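Local atomic coordinates of uncharacterized protein (Bacteroides uniformis, PDB entry 4JPQ), a protein that is of unknown function but probably binds carbohydrate. Residues A[101-106]-A[165-170]; A[94-99]-A[169-174]; A[133-138]-A[159-164]. All coordinates share one frame; numbering follows the deposited sequence.

In the fold
From the N terminus, the chain first reaches 94-99, at the end of strand 89-95, and turns straight back into 101-106 on the neighbouring antiparallel strand 102-108. Further on, 133-138 leads from helix 129-134 into strand 136-139. Contact 3 closes first, when 159-164 returns beside it, and it is the innermost loop. Contact 1 closes next, as 165-170 folds onto 101-106. Contact 2 closes last, at 169-174, and its loop encloses the other two, sharing His169 and Ser170 with contact 1. No loops cross. Contacts 1 and 2 tie the loop after strand 152-162 to the hairpin of strands 89-95 and 102-108; contact 3 joins strand 136-139 to strand 152-162.

Contact 1 of 3, residues A[101-106]-A[165-170]; sequences RYYNFE and AFFQHS
The ring of Tyr103 has Phe166 over one face, with CD1 set toward the rim, 3.5 Å from Tyr103 CD1. At its edge, near the ring plane, stand Gln168 N and His169 ND1. With Phe167 it makes an offset edge-to-face pair, the Tyr103 edge toward the Phe167 face and the planes at 70°. Tyr103, Phe166, Phe167 and His169 form an aromatic cluster where strand 102-108, hydrogen-bonded to strands 89-95 and 113-118, meets the type I turn Phe166-His169. The Phe166 ring lies oblique to Tyr103, and its CE1 reaches the edge of Phe105 at CE1, 4.1 Å away. CB of Tyr103 is directed at the turn, and chi1 of -63° puts CG anti to the carbonyl carbon. Its hydroxyl is gripped twice: Gln168 N donates to OH at 2.8 Å, and OH shares a hydrogen bond of 2.7 Å with His169 ND1. Holding a backbone N-H and a ring nitrogen together fixes the turn against the strand and the imidazole against the phenol. At the outer end Gln168 crosses Arg101 at about a right angle. There Gln168 OE1 lies 3.6 Å from Arg101 CD, while Arg101 CB sits 3.8 Å from His169 CE1, at the imidazole edge.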
# COMPACT_ATOMS: atom_id res chain seq x y z
N ARG A 101 -8.03 15.92 0.90
CA ARG A 101 -6.85 15.45 0.19
C ARG A 101 -6.42 14.07 0.71
O ARG A 101 -6.50 13.80 1.92
CB ARG A 101 -5.68 16.41 0.33
CG ARG A 101 -5.84 17.74 -0.37
CD ARG A 101 -4.46 18.44 -0.32
NE ARG A 101 -4.43 19.90 -0.44
CZ ARG A 101 -4.19 20.62 -1.55
NH1 ARG A 101 -3.97 20.05 -2.75
NH2 ARG A 101 -4.18 21.96 -1.46
N TYR A 102 -6.01 13.21 -0.21
CA TYR A 102 -5.51 11.86 0.11
C TYR A 102 -4.36 11.51 -0.82
O TYR A 102 -4.14 12.20 -1.84
CB TYR A 102 -6.61 10.78 0.02
CG TYR A 102 -7.03 10.44 -1.38
CD1 TYR A 102 -7.94 11.25 -2.09
CD2 TYR A 102 -6.50 9.33 -2.04
CE1 TYR A 102 -8.32 10.95 -3.40
CE2 TYR A 102 -6.86 9.02 -3.35
CZ TYR A 102 -7.76 9.82 -4.02
OH TYR A 102 -8.10 9.50 -5.31
N TYR A 103 -3.67 10.43 -0.46
CA TYR A 103 -2.54 9.92 -1.21
C TYR A 103 -2.74 8.45 -1.54
O TYR A 103 -3.42 7.74 -0.81
CB TYR A 103 -1.29 10.01 -0.35
CG TYR A 103 -0.89 11.42 0.01
CD1 TYR A 103 -1.42 12.05 1.14
CD2 TYR A 103 0.05 12.11 -0.76
CE1 TYR A 103 -1.03 13.34 1.48
CE2 TYR A 103 0.44 13.40 -0.43
CZ TYR A 103 -0.10 14.02 0.70
OH TYR A 103 0.29 15.29 1.04
N ASN A 104 -2.16 8.01 -2.65
CA ASN A 104 -2.18 6.60 -3.05
C ASN A 104 -0.76 6.16 -3.37
O ASN A 104 -0.09 6.77 -4.21
CB ASN A 104 -3.13 6.31 -4.22
CG ASN A 104 -2.86 7.15 -5.44
OD1 ASN A 104 -2.80 8.36 -5.33
ND2 ASN A 104 -2.68 6.53 -6.60
N PHE A 105 -0.30 5.13 -2.66
CA PHE A 105 1.02 4.54 -2.83
C PHE A 105 0.77 3.18 -3.46
O PHE A 105 0.27 2.29 -2.78
CB PHE A 105 1.72 4.38 -1.48
CG PHE A 105 1.98 5.67 -0.78
CD1 PHE A 105 1.00 6.27 -0.00
CD2 PHE A 105 3.23 6.28 -0.86
CE1 PHE A 105 1.24 7.45 0.66
CE2 PHE A 105 3.48 7.48 -0.20
CZ PHE A 105 2.49 8.06 0.56
N GLU A 106 1.08 3.05 -4.75
CA GLU A 106 0.89 1.80 -5.48
C GLU A 106 2.27 1.30 -5.86
O GLU A 106 3.05 2.05 -6.44
CB GLU A 106 0.01 2.05 -6.71
CG GLU A 106 -1.33 2.71 -6.37
CD GLU A 106 -2.27 2.89 -7.55
OE1 GLU A 106 -2.08 2.24 -8.59
OE2 GLU A 106 -3.22 3.68 -7.43
N ALA A 165 7.00 12.42 2.98
CA ALA A 165 6.43 11.96 1.69
C ALA A 165 4.97 12.38 1.47
O ALA A 165 4.47 12.24 0.36
CB ALA A 165 6.56 10.47 1.52
N PHE A 166 4.28 12.86 2.51
CA PHE A 166 2.95 13.46 2.33
C PHE A 166 3.22 14.87 1.77
O PHE A 166 3.04 15.89 2.45
CB PHE A 166 2.18 13.49 3.64
CG PHE A 166 1.84 12.12 4.18
CD1 PHE A 166 1.14 11.21 3.40
CD2 PHE A 166 2.14 11.78 5.49
CE1 PHE A 166 0.81 9.96 3.89
CE2 PHE A 166 1.79 10.54 6.00
CZ PHE A 166 1.13 9.62 5.20
N PHE A 167 3.60 14.89 0.49
CA PHE A 167 4.15 16.08 -0.19
C PHE A 167 3.28 17.32 -0.32
O PHE A 167 3.80 18.39 -0.63
CB PHE A 167 4.80 15.69 -1.54
CG PHE A 167 3.84 15.23 -2.62
CD1 PHE A 167 3.45 13.90 -2.70
CD2 PHE A 167 3.39 16.12 -3.59
CE1 PHE A 167 2.58 13.48 -3.71
CE2 PHE A 167 2.53 15.71 -4.60
CZ PHE A 167 2.12 14.38 -4.66
N GLN A 168 1.97 17.16 -0.12
CA GLN A 168 1.02 18.27 -0.10
C GLN A 168 0.64 18.72 1.33
O GLN A 168 -0.30 19.51 1.49
CB GLN A 168 -0.25 17.91 -0.88
CG GLN A 168 -0.03 17.58 -2.35
CD GLN A 168 -1.31 17.13 -3.05
OE1 GLN A 168 -2.21 16.55 -2.43
NE2 GLN A 168 -1.40 17.40 -4.34
N HIS A 169 1.36 18.24 2.36
CA HIS A 169 1.11 18.58 3.78
C HIS A 169 2.39 18.82 4.56
O HIS A 169 3.48 18.48 4.10
CB HIS A 169 0.33 17.45 4.47
CG HIS A 169 -1.06 17.24 3.93
ND1 HIS A 169 -1.31 16.48 2.82
CD2 HIS A 169 -2.26 17.69 4.37
CE1 HIS A 169 -2.61 16.48 2.57
NE2 HIS A 169 -3.21 17.20 3.50
N SER A 170 2.24 19.40 5.76
CA SER A 170 3.34 19.64 6.69
C SER A 170 3.08 18.76 7.91
O SER A 170 2.84 19.26 9.00
CB SER A 170 3.43 21.11 7.07
OG SER A 170 3.80 21.88 5.94

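Contact 2 of 3, residues A[94-99]-A[169-174]. With SO4 (sulfate ion), chain F.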
# COMPACT_ATOMS: atom_id res chain seq x y z
N VAL A 94 -4.29 6.72 1.71
CA VAL A 94 -4.41 7.35 3.04
C VAL A 94 -4.59 8.88 3.00
O VAL A 94 -3.95 9.56 2.19
CB VAL A 94 -3.17 6.97 3.91
CG1 VAL A 94 -1.86 7.50 3.31
CG2 VAL A 94 -3.31 7.43 5.35
N SER A 95 -5.47 9.40 3.87
CA SER A 95 -5.73 10.84 4.06
C SER A 95 -5.22 11.11 5.48
O SER A 95 -5.77 10.58 6.44
CB SER A 95 -7.23 11.17 3.94
OG SER A 95 -7.52 12.51 4.31
N PRO A 96 -4.21 11.98 5.63
CA PRO A 96 -3.59 12.12 6.93
C PRO A 96 -4.07 13.23 7.88
O PRO A 96 -3.65 13.20 9.05
CB PRO A 96 -2.15 12.41 6.54
CG PRO A 96 -2.31 13.32 5.36
CD PRO A 96 -3.61 12.94 4.69
N GLU A 97 -4.91 14.17 7.43
CA GLU A 97 -5.29 15.31 8.29
C GLU A 97 -6.80 15.52 8.43
O GLU A 97 -7.22 16.57 8.90
CB GLU A 97 -4.64 16.59 7.70
CG GLU A 97 -3.93 17.56 8.68
CD GLU A 97 -2.43 17.26 8.82
OE1 GLU A 97 -2.06 16.33 9.58
OE2 GLU A 97 -1.61 17.98 8.19
N GLY A 98 -7.61 14.53 8.04
CA GLY A 98 -9.07 14.68 8.06
C GLY A 98 -9.65 15.70 7.09
O GLY A 98 -10.79 16.15 7.30
N ASP A 99 -8.88 16.11 6.08
CA ASP A 99 -9.35 17.02 5.01
C ASP A 99 -9.62 16.10 3.81
O ASP A 99 -9.42 14.88 3.91
CB ASP A 99 -8.36 18.17 4.70
CG ASP A 99 -7.04 17.70 4.09
OD1 ASP A 99 -6.54 16.60 4.44
OD2 ASP A 99 -6.49 18.46 3.27
N HIS A 169 1.36 18.24 2.36
CA HIS A 169 1.11 18.58 3.78
C HIS A 169 2.39 18.82 4.56
O HIS A 169 3.48 18.48 4.10
CB HIS A 169 0.33 17.45 4.47
CG HIS A 169 -1.06 17.24 3.93
ND1 HIS A 169 -1.31 16.48 2.82
CD2 HIS A 169 -2.26 17.69 4.37
CE1 HIS A 169 -2.61 16.48 2.57
NE2 HIS A 169 -3.21 17.20 3.50
N SER A 170 2.24 19.40 5.76
CA SER A 170 3.34 19.64 6.69
C SER A 170 3.08 18.76 7.91
O SER A 170 2.84 19.26 9.00
CB SER A 170 3.43 21.11 7.07
OG SER A 170 3.80 21.88 5.94
N VAL A 171 3.11 17.45 7.70
CA VAL A 171 2.85 16.48 8.77
C VAL A 171 4.16 16.35 9.54
O VAL A 171 5.21 16.05 8.95
CB VAL A 171 2.33 15.11 8.24
CG1 VAL A 171 1.88 14.22 9.38
CG2 VAL A 171 1.16 15.31 7.30
N GLY A 172 4.10 16.58 10.85
CA GLY A 172 5.27 16.57 11.72
C GLY A 172 5.63 15.22 12.28
O GLY A 172 6.70 14.69 11.98
N SER A 173 4.72 14.66 13.09
CA SER A 173 4.93 13.40 13.79
C SER A 173 3.65 12.56 13.85
O SER A 173 2.58 13.08 14.13
CB SER A 173 5.41 13.66 15.21
OG SER A 173 5.57 12.45 15.93
N LEU A 174 3.80 11.25 13.66
CA LEU A 174 2.68 10.30 13.63
C LEU A 174 2.11 9.94 15.01
O LEU A 174 1.00 9.41 15.08
CB LEU A 174 3.12 9.00 12.93
CG LEU A 174 3.70 9.11 11.52
CD1 LEU A 174 4.27 7.78 11.06
CD2 LEU A 174 2.66 9.63 10.54
S SO4 F . 1.90 17.71 12.94
O1 SO4 F . 0.55 17.71 12.32
O2 SO4 F . 2.80 18.58 12.14
O3 SO4 F . 1.86 18.23 14.32
O4 SO4 F . 2.43 16.33 12.98
O HOH W 1 -0.50 20.37 6.49
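Glu97 OE2 lies against the other loop, 3.9 Å from His169 CD2 and in touch with Val171 CG2, and it accepts a hydrogen bond of 3.1 Å from a water. Ser170 N donates to the same water at 3.0 Å, so this carboxylate oxygen bridges the two loops without a direct hydrogen bond between them. The Glu97 chain bends at chi2, CD turned to 92°, and the side chain runs antiparallel to those of His169 and Val171, its carboxylate nearly perpendicular to the imidazole. Pro96 meets His169 tip to tip: CG stands over the centre of the ring, 4.2 Å from its centroid and 8° off the normal, a CH-pi contact. Pro96 CG also packs on Val171 CG2. Asp99 approaches the far end of the ring, OD1 and OD2 both 3.5 Å from His169 NE2, with the carboxylate plane at 90° to the imidazole; the pair is close but makes no hydrogen bond. On the other nitrogen, ND1, His169 is held by Tyr103 OH. An alanine in place of His169 would probably leave the Tyr103 hydroxyl without this partner and open a gap beneath Pro96 CG. Past Val171 a sulfate ion, probably from the crystallisation liquor, is bound by the loop: Gly172 N and Ser173 N both donate to O4, the latter at 2.8 Å, and Gly172 N gives a weak second bond to O2. The chemistry is thus divided: two carboxylates beside the imidazole are likely to favour positive charge on His169, whereas two adjacent backbone N-H groups present the loop 169-174 to an anion.

Contact 3 of 3, residues A[133-138]-A[159-164]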
# COMPACT_ATOMS: atom_id res chain seq x y z
N GLY A 133 12.04 9.11 -4.03
CA GLY A 133 13.30 8.79 -3.37
C GLY A 133 13.20 8.68 -1.85
O GLY A 133 13.99 7.97 -1.25
N MSE A 134 12.26 9.40 -1.24
CA MSE A 134 12.02 9.31 0.21
C MSE A 134 11.46 7.96 0.64
O MSE A 134 11.78 7.48 1.73
CB MSE A 134 11.03 10.38 0.71
CG MSE A 134 11.59 11.78 0.77
SE MSE A 134 10.08 13.03 0.99
CE MSE A 134 11.13 14.63 0.52
N VAL A 135 10.63 7.34 -0.20
CA VAL A 135 9.97 6.07 0.16
C VAL A 135 10.89 4.91 -0.13
O VAL A 135 11.14 4.58 -1.28
CB VAL A 135 8.63 5.86 -0.58
CG1 VAL A 135 7.99 4.54 -0.15
CG2 VAL A 135 7.68 7.03 -0.31
N LYS A 136 11.40 4.31 0.94
CA LYS A 136 12.29 3.16 0.84
C LYS A 136 11.40 1.96 0.62
O LYS A 136 10.30 1.90 1.16
CB LYS A 136 13.16 2.99 2.08
CG LYS A 136 14.07 4.18 2.37
CD LYS A 136 14.65 4.06 3.78
CE LYS A 136 15.63 5.18 4.09
NZ LYS A 136 16.31 4.95 5.39
N ARG A 137 11.88 1.04 -0.20
CA ARG A 137 11.16 -0.16 -0.57
C ARG A 137 12.06 -1.38 -0.61
O ARG A 137 13.29 -1.26 -0.69
CB ARG A 137 10.65 0.02 -1.98
CG ARG A 137 9.57 1.06 -2.14
CD ARG A 137 9.56 1.61 -3.55
NE ARG A 137 10.40 2.80 -3.76
CZ ARG A 137 10.70 3.34 -4.95
NH1 ARG A 137 10.30 2.79 -6.10
NH2 ARG A 137 11.43 4.44 -4.99
N TRP A 138 11.41 -2.55 -0.57
CA TRP A 138 12.07 -3.85 -0.73
C TRP A 138 11.02 -4.87 -1.14
O TRP A 138 9.90 -4.85 -0.63
CB TRP A 138 12.77 -4.31 0.57
CG TRP A 138 13.22 -5.76 0.52
CD1 TRP A 138 14.41 -6.24 0.05
CD2 TRP A 138 12.45 -6.91 0.90
NE1 TRP A 138 14.44 -7.61 0.14
CE2 TRP A 138 13.25 -8.05 0.64
CE3 TRP A 138 11.17 -7.08 1.44
CZ2 TRP A 138 12.82 -9.37 0.92
CZ3 TRP A 138 10.72 -8.41 1.71
CH2 TRP A 138 11.55 -9.53 1.45
N MSE A 159 7.24 -1.14 2.34
CA MSE A 159 7.31 0.29 2.06
C MSE A 159 7.57 0.98 3.38
O MSE A 159 6.90 0.69 4.38
CB MSE A 159 5.99 0.83 1.50
CG MSE A 159 5.76 0.41 0.05
SE MSE A 159 4.25 1.42 -0.68
CE MSE A 159 2.78 0.10 -0.61
N VAL A 160 8.56 1.87 3.39
CA VAL A 160 8.88 2.72 4.55
C VAL A 160 8.53 4.13 4.08
O VAL A 160 9.25 4.71 3.26
CB VAL A 160 10.36 2.60 4.95
CG1 VAL A 160 10.66 3.46 6.17
CG2 VAL A 160 10.71 1.15 5.22
N ILE A 161 7.40 4.66 4.54
CA ILE A 161 6.87 5.95 4.09
C ILE A 161 7.18 7.05 5.11
O ILE A 161 6.52 7.11 6.15
CB ILE A 161 5.35 5.85 3.83
CG1 ILE A 161 5.06 4.80 2.75
CG2 ILE A 161 4.77 7.20 3.41
CD1 ILE A 161 3.60 4.40 2.64
N PRO A 162 8.19 7.92 4.84
CA PRO A 162 8.43 9.00 5.80
C PRO A 162 7.30 10.01 5.80
O PRO A 162 6.64 10.22 4.78
CB PRO A 162 9.72 9.67 5.28
CG PRO A 162 10.33 8.65 4.39
CD PRO A 162 9.14 8.02 3.73
N VAL A 163 7.11 10.66 6.94
CA VAL A 163 6.08 11.67 7.13
C VAL A 163 6.20 12.82 6.07
O VAL A 163 5.20 13.36 5.61
CB VAL A 163 6.11 12.15 8.60
CG1 VAL A 163 7.30 13.07 8.87
CG2 VAL A 163 4.82 12.81 8.97
N SER A 164 7.44 13.13 5.67
CA SER A 164 7.73 14.12 4.61
C SER A 164 7.21 13.72 3.23
O SER A 164 7.03 14.59 2.38
CB SER A 164 9.23 14.39 4.52
OG SER A 164 9.95 13.19 4.30
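Lys136 and Val160 form an antiparallel hydrogen-bonded pair. Val160 N donates to Lys136 O at 2.8 Å, nearly straight at 170°, while the return bond from Lys136 N to Val160 O is longer, 3.2 Å, and more bent, though it lands on a lone pair in the carbonyl plane. The CB atoms of the two residues are 4.0 Å apart on one side of the sheet. Next along is the non-hydrogen-bonded pair Arg137-Met159, whose CG atoms approach on the other side. CA-H...O contacts flank the ladder: Val135 CA to Val160 O and Met159 CA to Lys136 O.

Where the ladder ends, Val135 and Ile161 lie side by side and point the same way, Val135 CG1 being 4.1 Å from Ile161 CG1. Pro162 CG packs against Met134 CB. The chain of Met134, a selenomethionine like Met159, is extended beyond CG and carries SE to Ser164 OG.

Outside this shell, Arg137 NE folds back to donate to Val135 O at 3.1 Å, with the oxygen close to the guanidinium plane. Its NH1 makes a salt bridge with Asp80 and also bonds Gly111 O, so NE and NH1 are both held. Lys136 NZ leaves the pair and bonds Ser17 OG.

Strand 152-162 lies between strand 136-139, which follows helix 129-134 in the chain, and strand 61-70, its backbone at Met159 and Ile161 bonding Leu64 and Ile62. Met159 and Ile161 pack on Phe105 of strand 102-108, and Val135 on Leu113 and Ile115 of strand 113-118, consistent with the two-layered beta-sandwich of this family.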